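Local coordinates for broad specificity aminotransferase (Leishmania mexicana, PDB 4WB0), which transfers amino groups between amino acids and 2-oxo acids with relaxed substrate selectivity, using pyridoxal 5'-phosphate as cofactor, at residues 114-119 with 252-257; 134-139 with 186-191; 224-229 with 257-262. All coordinates share one frame; numbering follows the deposited sequence. Where two conformers were deposited one is given.

Interaction 1 (114-119 with 252-257); sequences GALSLG and LLAQSF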
ATOM      1  N   GLY A 114      -5.666  -5.041  -0.127  1.00 22.93           N
ATOM      2  CA  GLY A 114      -4.687  -4.874  -1.184  1.00 22.22           C
ATOM      3  C   GLY A 114      -4.705  -5.988  -2.218  1.00 22.28           C
ATOM      4  O   GLY A 114      -4.616  -5.701  -3.418  1.00 23.98           O
ATOM      5  N   ALA A 115      -4.810  -7.240  -1.770  1.00 20.51           N
ATOM      6  CA  ALA A 115      -4.873  -8.359  -2.703  1.00 19.82           C
ATOM      7  C   ALA A 115      -6.201  -8.318  -3.487  1.00 21.44           C
ATOM      8  O   ALA A 115      -6.182  -8.593  -4.670  1.00 20.38           O
ATOM      9  CB  ALA A 115      -4.703  -9.711  -1.989  1.00 21.23           C
ATOM     10  N   LEU A 116      -7.297  -7.925  -2.852  1.00 21.37           N
ATOM     11  CA  LEU A 116      -8.593  -7.780  -3.574  1.00 23.80           C
ATOM     12  C   LEU A 116      -8.557  -6.687  -4.635  1.00 24.17           C
ATOM     13  O   LEU A 116      -9.009  -6.879  -5.769  1.00 23.17           O
ATOM     14  CB  LEU A 116      -9.716  -7.495  -2.602  1.00 23.29           C
ATOM     15  CG  LEU A 116     -10.092  -8.691  -1.698  1.00 24.64           C
ATOM     16  CD1 LEU A 116     -10.948  -8.231  -0.465  1.00 28.18           C
ATOM     17  CD2 LEU A 116     -10.888  -9.757  -2.496  1.00 26.99           C
ATOM     18  N   SER A 117      -8.035  -5.512  -4.280  1.00 22.79           N
ATOM     19  CA  SER A 117      -7.888  -4.436  -5.255  0.52 24.50           C
ATOM     20  C   SER A 117      -6.967  -4.841  -6.397  1.00 23.10           C
ATOM     21  O   SER A 117      -7.308  -4.676  -7.571  1.00 23.40           O
ATOM     22  CB  SER A 117      -7.361  -3.162  -4.596  0.52 22.45           C
ATOM     23  OG  SER A 117      -7.290  -2.124  -5.575  0.52 25.73           O
ATOM     24  N   LEU A 118      -5.795  -5.351  -6.056  1.00 19.93           N
ATOM     25  CA  LEU A 118      -4.834  -5.775  -7.061  1.00 23.13           C
ATOM     26  C   LEU A 118      -5.404  -6.871  -7.969  1.00 22.69           C
ATOM     27  O   LEU A 118      -5.268  -6.788  -9.191  1.00 22.67           O
ATOM     28  CB  LEU A 118      -3.554  -6.293  -6.401  1.00 23.21           C
ATOM     29  CG  LEU A 118      -2.464  -6.705  -7.354  1.00 26.75           C
ATOM     30  CD1 LEU A 118      -2.033  -5.544  -8.239  1.00 29.12           C
ATOM     31  CD2 LEU A 118      -1.238  -7.273  -6.555  1.00 25.22           C
ATOM     32  N   GLY A 119      -6.053  -7.858  -7.361  1.00 22.96           N
ATOM     33  CA  GLY A 119      -6.648  -8.946  -8.158  1.00 23.52           C
ATOM     34  C   GLY A 119      -7.777  -8.479  -9.055  1.00 21.06           C
ATOM     35  O   GLY A 119      -7.865  -8.869 -10.238  1.00 21.50           O
ATOM     36  N   LEU A 252      -7.847 -17.584  -8.431  1.00 21.95           N
ATOM     37  CA  LEU A 252      -7.217 -16.333  -8.000  1.00 21.15           C
ATOM     38  C   LEU A 252      -7.584 -16.208  -6.509  1.00 21.60           C
ATOM     39  O   LEU A 252      -8.765 -16.313  -6.169  1.00 20.65           O
ATOM     40  CB  LEU A 252      -7.740 -15.130  -8.809  1.00 19.57           C
ATOM     41  CG  LEU A 252      -6.986 -13.767  -8.584  1.00 22.00           C
ATOM     42  CD1 LEU A 252      -5.537 -13.861  -9.051  1.00 21.06           C
ATOM     43  CD2 LEU A 252      -7.725 -12.692  -9.301  1.00 21.90           C
ATOM     44  N   LEU A 253      -6.610 -15.981  -5.623  1.00 17.84           N
ATOM     45  CA  LEU A 253      -6.901 -15.953  -4.170  1.00 17.87           C
ATOM     46  C   LEU A 253      -6.209 -14.831  -3.455  1.00 19.58           C
ATOM     47  O   LEU A 253      -5.009 -14.629  -3.608  1.00 21.50           O
ATOM     48  CB  LEU A 253      -6.484 -17.274  -3.536  1.00 18.72           C
ATOM     49  CG  LEU A 253      -6.886 -17.533  -2.080  1.00 22.99           C
ATOM     50  CD1 LEU A 253      -7.183 -19.010  -1.943  1.00 28.27           C
ATOM     51  CD2 LEU A 253      -5.767 -17.133  -1.204  1.00 25.17           C
ATOM     52  N   ALA A 254      -7.009 -14.102  -2.699  1.00 20.23           N
ATOM     53  CA  ALA A 254      -6.569 -12.969  -1.834  1.00 23.23           C
ATOM     54  C   ALA A 254      -6.519 -13.393  -0.379  1.00 24.53           C
ATOM     55  O   ALA A 254      -7.493 -13.886   0.169  1.00 23.40           O
ATOM     56  CB  ALA A 254      -7.493 -11.810  -2.012  1.00 23.82           C
ATOM     57  N   GLN A 255      -5.351 -13.225   0.232  1.00 21.21           N
ATOM     58  CA  GLN A 255      -5.064 -13.749   1.559  1.00 18.93           C
ATOM     59  C   GLN A 255      -4.661 -12.628   2.500  1.00 20.01           C
ATOM     60  O   GLN A 255      -3.883 -11.761   2.099  1.00 21.60           O
ATOM     61  CB  GLN A 255      -3.963 -14.760   1.431  1.00 22.22           C
ATOM     62  CG  GLN A 255      -3.484 -15.347   2.669  1.00 27.79           C
ATOM     63  CD  GLN A 255      -2.391 -16.343   2.332  1.00 31.06           C
ATOM     64  OE1 GLN A 255      -1.360 -15.980   1.731  1.00 30.60           O
ATOM     65  NE2 GLN A 255      -2.631 -17.591   2.653  1.00 31.58           N
ATOM     66  N   SER A 256      -5.143 -12.699   3.729  1.00 20.16           N
ATOM     67  CA  SER A 256      -4.848 -11.756   4.823  1.00 19.06           C
ATOM     68  C   SER A 256      -4.315 -12.462   6.082  1.00 21.61           C
ATOM     69  O   SER A 256      -4.791 -13.545   6.439  1.00 20.06           O
ATOM     70  CB  SER A 256      -6.079 -10.985   5.189  1.00 20.41           C
ATOM     71  OG  SER A 256      -5.875 -10.145   6.342  1.00 21.78           O
ATOM     72  N   PHE A 257      -3.342 -11.830   6.730  1.00 20.07           N
ATOM     73  CA  PHE A 257      -2.854 -12.228   8.049  1.00 19.99           C
ATOM     74  C   PHE A 257      -3.303 -11.281   9.165  1.00 20.86           C
ATOM     75  O   PHE A 257      -2.824 -11.347  10.304  1.00 19.29           O
ATOM     76  CB  PHE A 257      -1.339 -12.361   7.983  1.00 22.50           C
ATOM     77  CG  PHE A 257      -0.919 -13.577   7.238  1.00 21.90           C
ATOM     78  CD1 PHE A 257      -0.755 -13.514   5.875  1.00 21.81           C
ATOM     79  CD2 PHE A 257      -0.759 -14.798   7.877  1.00 24.53           C
ATOM     80  CE1 PHE A 257      -0.435 -14.603   5.162  1.00 23.09           C
ATOM     81  CE2 PHE A 257      -0.409 -15.931   7.130  1.00 26.24           C
ATOM     82  CZ  PHE A 257      -0.276 -15.815   5.758  1.00 22.43           C
TER
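A115 and A254 meet methyl to methyl, with CB of A115 and CB of A254 only 3.5 Å apart, a little tighter than ordinary van der Waals contact. The same A254 methyl receives a second neighbour, since CD2 of L116 reaches to 4.0 Å from CB of A254. L116 begins by heading along the contact rather than into it; its CG lies anti to the carbonyl carbon (chi1 -70°), and the branch then bends back over the strand. With alanine facing alanine, the axes of 114-119 and 252-256 come to 7.4 Å, nearly antiparallel at 157°, where helix 111-123 packs on the central sheet of the class I aminotransferase large domain. A further van der Waals contact sets a side chain against backbone. CD2 of L252 rests 4.1 Å from CA of G119 and 3.9 Å from O of G119, using the side-chain-free surface of the glycine. L271 of strand 268-274 touches both A115 and L252 and widens the same apolar layer. Polar chemistry turns elsewhere: the Q255 side chain leaves on the other face of the sheet, where its amide is held by T270 and by the carbonyl of A90.

Interaction 2 (134-139 with 186-191); sequences IYLADP and VFLLHQ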
ATOM      1  N   ILE A 134     -19.243  -9.294 -12.585  1.00 31.86           N
ATOM      2  CA  ILE A 134     -18.618  -9.841 -11.391  1.00 29.69           C
ATOM      3  C   ILE A 134     -19.713  -9.984 -10.306  1.00 30.59           C
ATOM      4  O   ILE A 134     -20.453  -9.052 -10.037  1.00 30.77           O
ATOM      5  CB  ILE A 134     -17.421  -8.966 -10.937  1.00 27.17           C
ATOM      6  CG1 ILE A 134     -16.682  -9.591  -9.751  1.00 25.71           C
ATOM      7  CG2 ILE A 134     -17.841  -7.573 -10.609  1.00 28.41           C
ATOM      8  CD1 ILE A 134     -15.313  -9.106  -9.667  1.00 24.87           C
ATOM      9  N   TYR A 135     -19.829 -11.210  -9.780  1.00 28.00           N
ATOM     10  CA  TYR A 135     -20.827 -11.606  -8.826  1.00 27.69           C
ATOM     11  C   TYR A 135     -20.294 -11.682  -7.432  1.00 27.99           C
ATOM     12  O   TYR A 135     -19.258 -12.348  -7.204  1.00 28.41           O
ATOM     13  CB  TYR A 135     -21.364 -12.974  -9.184  1.00 28.29           C
ATOM     14  CG  TYR A 135     -22.266 -12.986 -10.381  1.00 27.89           C
ATOM     15  CD1 TYR A 135     -21.745 -12.999 -11.648  1.00 30.22           C
ATOM     16  CD2 TYR A 135     -23.647 -13.009 -10.221  1.00 32.03           C
ATOM     17  CE1 TYR A 135     -22.586 -13.011 -12.751  1.00 33.54           C
ATOM     18  CE2 TYR A 135     -24.474 -12.998 -11.262  1.00 33.52           C
ATOM     19  CZ  TYR A 135     -23.946 -13.025 -12.549  1.00 36.22           C
ATOM     20  OH  TYR A 135     -24.775 -13.039 -13.638  1.00 41.11           O
ATOM     21  N   LEU A 136     -21.020 -11.033  -6.521  1.00 26.13           N
ATOM     22  CA  LEU A 136     -20.692 -10.995  -5.093  1.00 28.08           C
ATOM     23  C   LEU A 136     -21.797 -11.687  -4.322  1.00 26.90           C
ATOM     24  O   LEU A 136     -22.922 -11.793  -4.784  1.00 26.29           O
ATOM     25  CB  LEU A 136     -20.528  -9.566  -4.563  1.00 31.70           C
ATOM     26  CG  LEU A 136     -19.666  -8.585  -5.376  1.00 36.15           C
ATOM     27  CD1 LEU A 136     -19.571  -7.185  -4.756  1.00 37.22           C
ATOM     28  CD2 LEU A 136     -18.334  -9.127  -5.483  1.00 37.57           C
ATOM     29  N   ALA A 137     -21.467 -12.215  -3.159  1.00 27.34           N
ATOM     30  CA  ALA A 137     -22.504 -12.877  -2.377  1.00 27.90           C
ATOM     31  C   ALA A 137     -23.546 -11.914  -1.890  1.00 30.27           C
ATOM     32  O   ALA A 137     -23.255 -10.776  -1.509  1.00 30.69           O
ATOM     33  CB  ALA A 137     -21.930 -13.569  -1.198  1.00 27.42           C
ATOM     34  N   ASP A 138     -24.741 -12.454  -1.756  1.00 32.01           N
ATOM     35  CA  ASP A 138     -25.855 -11.784  -1.129  1.00 37.24           C
ATOM     36  C   ASP A 138     -26.161 -12.366   0.262  1.00 39.06           C
ATOM     37  O   ASP A 138     -26.735 -13.456   0.334  1.00 38.32           O
ATOM     38  CB  ASP A 138     -27.086 -11.915  -2.037  1.00 35.87           C
ATOM     39  CG  ASP A 138     -28.360 -11.374  -1.399  1.00 44.86           C
ATOM     40  OD1 ASP A 138     -28.271 -10.452  -0.565  1.00 46.67           O
ATOM     41  OD2 ASP A 138     -29.464 -11.874  -1.727  1.00 46.92           O
ATOM     42  N   PRO A 139     -25.773 -11.659   1.358  1.00 40.95           N
ATOM     43  CA  PRO A 139     -25.000 -10.399   1.535  1.00 40.33           C
ATOM     44  C   PRO A 139     -23.481 -10.567   1.527  1.00 42.31           C
ATOM     45  O   PRO A 139     -23.028 -11.726   1.494  1.00 40.33           O
ATOM     46  CB  PRO A 139     -25.498  -9.897   2.899  1.00 43.59           C
ATOM     47  CG  PRO A 139     -25.889 -11.118   3.661  1.00 42.38           C
ATOM     48  CD  PRO A 139     -26.293 -12.173   2.645  1.00 42.44           C
ATOM     49  N   VAL A 186     -17.025 -13.652 -13.487  1.00 22.56           N
ATOM     50  CA  VAL A 186     -16.143 -13.712 -12.285  1.00 21.66           C
ATOM     51  C   VAL A 186     -17.007 -13.830 -11.040  1.00 23.41           C
ATOM     52  O   VAL A 186     -17.952 -13.074 -10.877  1.00 26.09           O
ATOM     53  CB  VAL A 186     -15.279 -12.437 -12.147  1.00 22.22           C
ATOM     54  CG1 VAL A 186     -14.355 -12.520 -10.897  1.00 25.85           C
ATOM     55  CG2 VAL A 186     -14.545 -12.167 -13.389  1.00 25.29           C
ATOM     56  N   PHE A 187     -16.662 -14.757 -10.157  1.00 23.49           N
ATOM     57  CA  PHE A 187     -17.352 -14.982  -8.913  1.00 21.85           C
ATOM     58  C   PHE A 187     -16.342 -14.793  -7.785  1.00 23.40           C
ATOM     59  O   PHE A 187     -15.355 -15.518  -7.711  1.00 23.48           O
ATOM     60  CB  PHE A 187     -17.941 -16.407  -8.860  1.00 23.33           C
ATOM     61  CG  PHE A 187     -19.223 -16.518  -9.589  1.00 24.23           C
ATOM     62  CD1 PHE A 187     -19.245 -16.547 -10.959  1.00 25.29           C
ATOM     63  CD2 PHE A 187     -20.426 -16.474  -8.893  1.00 24.41           C
ATOM     64  CE1 PHE A 187     -20.471 -16.565 -11.652  1.00 26.26           C
ATOM     65  CE2 PHE A 187     -21.629 -16.487  -9.571  1.00 26.97           C
ATOM     66  CZ  PHE A 187     -21.653 -16.540 -10.955  1.00 26.61           C
ATOM     67  N   LEU A 188     -16.658 -13.856  -6.907  1.00 24.35           N
ATOM     68  CA  LEU A 188     -15.917 -13.617  -5.668  1.00 25.62           C
ATOM     69  C   LEU A 188     -16.539 -14.402  -4.542  1.00 22.39           C
ATOM     70  O   LEU A 188     -17.644 -14.090  -4.113  1.00 24.11           O
ATOM     71  CB  LEU A 188     -15.935 -12.131  -5.345  1.00 26.13           C
ATOM     72  CG  LEU A 188     -15.071 -11.759  -4.135  1.00 29.11           C
ATOM     73  CD1 LEU A 188     -13.644 -12.016  -4.450  1.00 28.73           C
ATOM     74  CD2 LEU A 188     -15.325 -10.282  -3.759  1.00 32.14           C
ATOM     75  N   LEU A 189     -15.857 -15.474  -4.166  1.00 21.20           N
ATOM     76  CA  LEU A 189     -16.281 -16.390  -3.156  1.00 20.79           C
ATOM     77  C   LEU A 189     -15.474 -16.271  -1.857  1.00 21.92           C
ATOM     78  O   LEU A 189     -14.258 -16.079  -1.891  1.00 21.06           O
ATOM     79  CB  LEU A 189     -16.140 -17.852  -3.667  1.00 25.37           C
ATOM     80  CG  LEU A 189     -16.751 -18.333  -5.003  1.00 25.78           C
ATOM     81  CD1 LEU A 189     -16.356 -19.797  -5.377  1.00 24.54           C
ATOM     82  CD2 LEU A 189     -18.244 -18.212  -4.866  1.00 25.19           C
ATOM     83  N   HIS A 190     -16.149 -16.490  -0.732  1.00 22.66           N
ATOM     84  CA  HIS A 190     -15.491 -16.498   0.568  1.00 23.80           C
ATOM     85  C   HIS A 190     -14.943 -17.888   0.839  1.00 22.48           C
ATOM     86  O   HIS A 190     -15.675 -18.858   0.887  1.00 21.70           O
ATOM     87  CB  HIS A 190     -16.469 -16.093   1.644  1.00 25.33           C
ATOM     88  CG  HIS A 190     -16.959 -14.685   1.494  1.00 28.49           C
ATOM     89  ND1 HIS A 190     -16.897 -13.755   2.499  1.00 28.14           N
ATOM     90  CD2 HIS A 190     -17.536 -14.062   0.441  1.00 30.96           C
ATOM     91  CE1 HIS A 190     -17.393 -12.605   2.073  1.00 29.42           C
ATOM     92  NE2 HIS A 190     -17.825 -12.777   0.843  1.00 30.56           N
ATOM     93  N   GLN A 191     -13.649 -17.980   1.052  1.00 21.26           N
ATOM     94  CA  GLN A 191     -12.985 -19.299   1.128  1.00 22.53           C
ATOM     95  C   GLN A 191     -13.405 -20.098   2.344  1.00 23.81           C
ATOM     96  O   GLN A 191     -13.521 -21.325   2.264  1.00 21.30           O
ATOM     97  CB  GLN A 191     -11.443 -19.135   1.103  1.00 24.09           C
ATOM     98  CG  GLN A 191     -10.708 -20.380   0.640  1.00 23.59           C
ATOM     99  CD  GLN A 191     -10.478 -21.430   1.699  1.00 25.74           C
ATOM    100  OE1 GLN A 191     -10.439 -22.614   1.408  1.00 26.39           O
ATOM    101  NE2 GLN A 191     -10.303 -21.003   2.928  1.00 25.37           N
TER
HETATM  102  O   HOH W   1     -18.713 -12.132  -2.345  1.00 27.95           O
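Y135 and F187 share one first torsion, CG anti to the carbonyl carbon (chi1 -73° and -81°), and this sends both side chains out together from one face of the sheet. The ring planes are within 2° of parallel with centroids 4.6 Å apart, displaced until little of one ring covers the other. What sits over the F187 face is chiefly CB of Y135, 3.8 Å from the F187 ring centroid in a CH-pi contact. On the opposite face I134 and V186 run alongside each other, CD1 of I134 being 3.8 Å from CG1 of V186, and further on the CD2 methyls of L136 and L188 touch at 3.7 Å. Between the two layers, nearly straight backbone bonds join these parallel neighbours of the central sheet: Y135 N to V186 O at 2.9 Å and L188 N to Y135 O at 3.0 Å. Beyond L136 the strands splay, and a water fills the next step, accepting from A137 N at 2.9 Å and donating to L188 O at 2.8 Å. L188 O also takes a bond from the Y159 hydroxyl, so the parting of the strands does not leave these buried backbone groups without partners.

Interaction 3 (224-229 with 257-262); sequences SAYQGY and FSKNMG. With CAC (cacodylate ion), chain C.
Y229 lies with the edge of its ring against the backbone of K259 and N260, and OH of Y229 donates to O of K259 at 3.0 Å from well above the carbonyl plane. Its CE2 also touches CB of K259 at 3.8 Å. Close by, ND2 of N260 donates to O of Q227 at 3.1 Å, a fairly straight bond (165°) lying in the amide plane; CG of N260 stands between the backbone N and carbonyl carbon (chi1 52°), which turns the amide to the type II turn Y226-Y229. The K259 chain, bent twice, completes this dense part by crossing the Y226 ring, CD of K259 coming to 3.5 Å from CE1 of Y226. The other side is looser: a water donates to A225 O at 2.7 Å and accepts from N260 N at 2.9 Å, and the bond from K259 NZ to Y226 OH is weak at 3.4 Å. Separately, S258 OG donates to O1 of a cacodylate ion, probably from the crystallisation liquor, at 2.6 Å. The ion, also bound by R267, T113 and residues of the neighbouring subunit, occupies an anion site consistent with that of the cofactor phosphate. In this family the S-x-S-K sequence carries the cofactor lysine, so K259 is probably its counterpart, its backbone held by Y229 and its chain lying against Y226, while its amine bonds mainly to G46 O.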
ATOM      1  N   SER A 224      -9.765 -14.909   1.165  1.00 23.74           N
ATOM      2  CA  SER A 224      -9.380 -15.753   2.324  1.00 27.61           C
ATOM      3  C   SER A 224      -8.837 -14.884   3.484  1.00 26.41           C
ATOM      4  O   SER A 224      -7.626 -14.748   3.647  1.00 27.34           O
ATOM      5  CB  SER A 224      -8.323 -16.771   1.871  1.00 28.09           C
ATOM      6  OG  SER A 224      -7.971 -17.641   2.922  1.00 31.47           O
ATOM      7  N   ALA A 225      -9.737 -14.290   4.278  1.00 24.32           N
ATOM      8  CA  ALA A 225      -9.338 -13.367   5.304  1.00 24.96           C
ATOM      9  C   ALA A 225      -9.376 -14.015   6.695  1.00 27.51           C
ATOM     10  O   ALA A 225      -8.845 -13.435   7.640  1.00 27.51           O
ATOM     11  CB  ALA A 225     -10.244 -12.117   5.258  1.00 29.02           C
ATOM     12  N   TYR A 226     -10.002 -15.202   6.820  1.00 26.46           N
ATOM     13  CA  TYR A 226     -10.317 -15.755   8.160  1.00 29.65           C
ATOM     14  C   TYR A 226      -9.855 -17.207   8.342  1.00 29.87           C
ATOM     15  O   TYR A 226     -10.386 -17.931   9.156  1.00 29.04           O
ATOM     16  CB  TYR A 226     -11.847 -15.642   8.431  1.00 24.14           C
ATOM     17  CG  TYR A 226     -12.325 -14.215   8.539  1.00 27.44           C
ATOM     18  CD1 TYR A 226     -12.085 -13.490   9.690  1.00 28.26           C
ATOM     19  CD2 TYR A 226     -13.007 -13.582   7.484  1.00 28.07           C
ATOM     20  CE1 TYR A 226     -12.467 -12.196   9.798  1.00 30.64           C
ATOM     21  CE2 TYR A 226     -13.410 -12.271   7.598  1.00 28.94           C
ATOM     22  CZ  TYR A 226     -13.134 -11.585   8.743  1.00 31.64           C
ATOM     23  OH  TYR A 226     -13.552 -10.284   8.895  1.00 36.14           O
ATOM     24  N   GLN A 227      -8.860 -17.622   7.578  1.00 29.60           N
ATOM     25  CA  GLN A 227      -8.448 -19.009   7.600  1.00 30.14           C
ATOM     26  C   GLN A 227      -8.038 -19.352   9.043  1.00 29.98           C
ATOM     27  O   GLN A 227      -7.227 -18.627   9.639  1.00 28.53           O
ATOM     28  CB  GLN A 227      -7.309 -19.245   6.622  1.00 26.56           C
ATOM     29  CG  GLN A 227      -7.071 -20.731   6.390  1.00 25.59           C
ATOM     30  CD  GLN A 227      -5.761 -21.056   5.690  1.00 25.49           C
ATOM     31  OE1 GLN A 227      -5.096 -20.183   5.090  1.00 26.43           O
ATOM     32  NE2 GLN A 227      -5.355 -22.316   5.777  1.00 23.96           N
ATOM     33  N   GLY A 228      -8.657 -20.393   9.624  1.00 30.87           N
ATOM     34  CA  GLY A 228      -8.414 -20.748  11.010  1.00 31.64           C
ATOM     35  C   GLY A 228      -9.627 -20.493  11.903  1.00 33.06           C
ATOM     36  O   GLY A 228      -9.766 -21.142  12.945  1.00 34.14           O
ATOM     37  N   TYR A 229     -10.544 -19.594  11.492  1.00 30.13           N
ATOM     38  CA  TYR A 229     -11.591 -19.137  12.394  1.00 30.36           C
ATOM     39  C   TYR A 229     -12.890 -19.924  12.231  1.00 32.24           C
ATOM     40  O   TYR A 229     -13.757 -19.882  13.104  1.00 34.73           O
ATOM     41  CB  TYR A 229     -11.891 -17.657  12.169  1.00 29.53           C
ATOM     42  CG  TYR A 229     -11.019 -16.715  12.974  1.00 28.65           C
ATOM     43  CD1 TYR A 229     -11.237 -16.515  14.316  1.00 32.76           C
ATOM     44  CD2 TYR A 229      -9.949 -16.083  12.401  1.00 26.93           C
ATOM     45  CE1 TYR A 229     -10.446 -15.670  15.038  1.00 33.91           C
ATOM     46  CE2 TYR A 229      -9.155 -15.228  13.131  1.00 27.30           C
ATOM     47  CZ  TYR A 229      -9.421 -15.026  14.426  1.00 31.09           C
ATOM     48  OH  TYR A 229      -8.662 -14.172  15.144  1.00 33.84           O
ATOM     49  N   PHE A 257      -3.342 -11.830   6.730  1.00 20.07           N
ATOM     50  CA  PHE A 257      -2.854 -12.228   8.049  1.00 19.99           C
ATOM     51  C   PHE A 257      -3.303 -11.281   9.165  1.00 20.86           C
ATOM     52  O   PHE A 257      -2.824 -11.347  10.304  1.00 19.29           O
ATOM     53  CB  PHE A 257      -1.339 -12.361   7.983  1.00 22.50           C
ATOM     54  CG  PHE A 257      -0.919 -13.577   7.238  1.00 21.90           C
ATOM     55  CD1 PHE A 257      -0.755 -13.514   5.875  1.00 21.81           C
ATOM     56  CD2 PHE A 257      -0.759 -14.798   7.877  1.00 24.53           C
ATOM     57  CE1 PHE A 257      -0.435 -14.603   5.162  1.00 23.09           C
ATOM     58  CE2 PHE A 257      -0.409 -15.931   7.130  1.00 26.24           C
ATOM     59  CZ  PHE A 257      -0.276 -15.815   5.758  1.00 22.43           C
ATOM     60  N   SER A 258      -4.225 -10.361   8.868  1.00 19.02           N
ATOM     61  CA  SER A 258      -4.658  -9.420   9.892  1.00 20.29           C
ATOM     62  C   SER A 258      -5.318 -10.106  11.058  1.00 19.34           C
ATOM     63  O   SER A 258      -5.067  -9.768  12.220  1.00 21.13           O
ATOM     64  CB  SER A 258      -5.651  -8.405   9.315  1.00 21.02           C
ATOM     65  OG  SER A 258      -4.999  -7.618   8.326  1.00 23.76           O
ATOM     66  N   LYS A 259      -6.231 -11.027  10.747  1.00 21.83           N
ATOM     67  CA  LYS A 259      -7.039 -11.600  11.800  1.00 22.68           C
ATOM     68  C   LYS A 259      -6.413 -12.832  12.463  1.00 23.23           C
ATOM     69  O   LYS A 259      -6.418 -12.891  13.695  1.00 24.59           O
ATOM     70  CB  LYS A 259      -8.457 -11.941  11.274  1.00 26.39           C
ATOM     71  CG  LYS A 259      -9.406 -10.697  11.132  1.00 35.58           C
ATOM     72  CD  LYS A 259      -9.544 -10.337   9.674  1.00 37.06           C
ATOM     73  CE  LYS A 259      -9.960  -8.845   9.451  1.00 43.91           C
ATOM     74  NZ  LYS A 259     -11.113  -8.397  10.244  1.00 45.06           N
ATOM     75  N   ASN A 260      -5.904 -13.797  11.674  1.00 21.17           N
ATOM     76  CA  ASN A 260      -5.402 -15.053  12.235  1.00 19.82           C
ATOM     77  C   ASN A 260      -4.024 -14.896  12.887  1.00 23.19           C
ATOM     78  O   ASN A 260      -3.675 -15.671  13.757  1.00 25.68           O
ATOM     79  CB  ASN A 260      -5.370 -16.190  11.176  1.00 23.94           C
ATOM     80  CG  ASN A 260      -4.642 -15.840   9.870  1.00 25.86           C
ATOM     81  OD1 ASN A 260      -3.822 -14.917   9.782  1.00 24.65           O
ATOM     82  ND2 ASN A 260      -4.969 -16.598   8.834  1.00 24.95           N
ATOM     83  N   MET A 261      -3.271 -13.860  12.534  1.00 19.94           N
ATOM     84  CA  MET A 261      -2.008 -13.576  13.230  1.00 20.46           C
ATOM     85  C   MET A 261      -2.066 -12.258  14.019  1.00 21.02           C
ATOM     86  O   MET A 261      -1.131 -11.901  14.696  1.00 19.96           O
ATOM     87  CB  MET A 261      -0.876 -13.612  12.169  1.00 21.46           C
ATOM     88  CG  MET A 261       0.380 -14.196  12.614  1.00 30.42           C
ATOM     89  SD  MET A 261       1.583 -14.290  11.224  1.00 31.38           S
ATOM     90  CE  MET A 261       1.529 -16.019  10.694  1.00 26.05           C
ATOM     91  N   GLY A 262      -3.188 -11.533  13.896  1.00 20.65           N
ATOM     92  CA  GLY A 262      -3.392 -10.299  14.573  1.00 21.15           C
ATOM     93  C   GLY A 262      -2.520  -9.159  14.080  1.00 20.64           C
ATOM     94  O   GLY A 262      -2.255  -8.219  14.823  1.00 22.29           O
TER
HETATM   95 AS   CAC C 501      -7.764  -6.404   5.735  0.96 47.67          AS
HETATM   96  O1  CAC C 501      -6.883  -6.130   7.239  0.96 26.77           O
HETATM   97  O2  CAC C 501      -7.069  -5.541   4.414  0.96 28.12           O
HETATM   98  C1  CAC C 501      -8.012  -8.310   5.380  0.96 57.11           C
HETATM   99  C2  CAC C 501      -9.571  -5.684   5.958  0.96146.49           C
HETATM  100  O   HOH W   2      -6.405 -13.276   8.866  1.00 19.72           O

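Interactions 1 and 2 reach the same large-domain sheet, in which strand 219-224 separates strand 252-256 from strand 186-190, and interaction 3 joins loops that leave two of its strands. Interactions 1 and 2, with centres about 14 Å apart, touch between helix 111-123 and the sheet, where L116 CD2 lies 4.1 Å from L188 CD1. Interaction 3 shares F257 with interaction 1, and probable hydrogen bonds from S224 N to A254 O (2.7 Å) and from S256 N to S224 O (3.2 Å) fix the two loops' starting points. Interaction 3 hydrogen-bonds the cacodylate in the probable cofactor pocket through S258; S256 of interaction 1 also lies beside it, OG 3.0 Å from C1 of the ion. Centres of interactions 2 and 3 are about 19 Å apart.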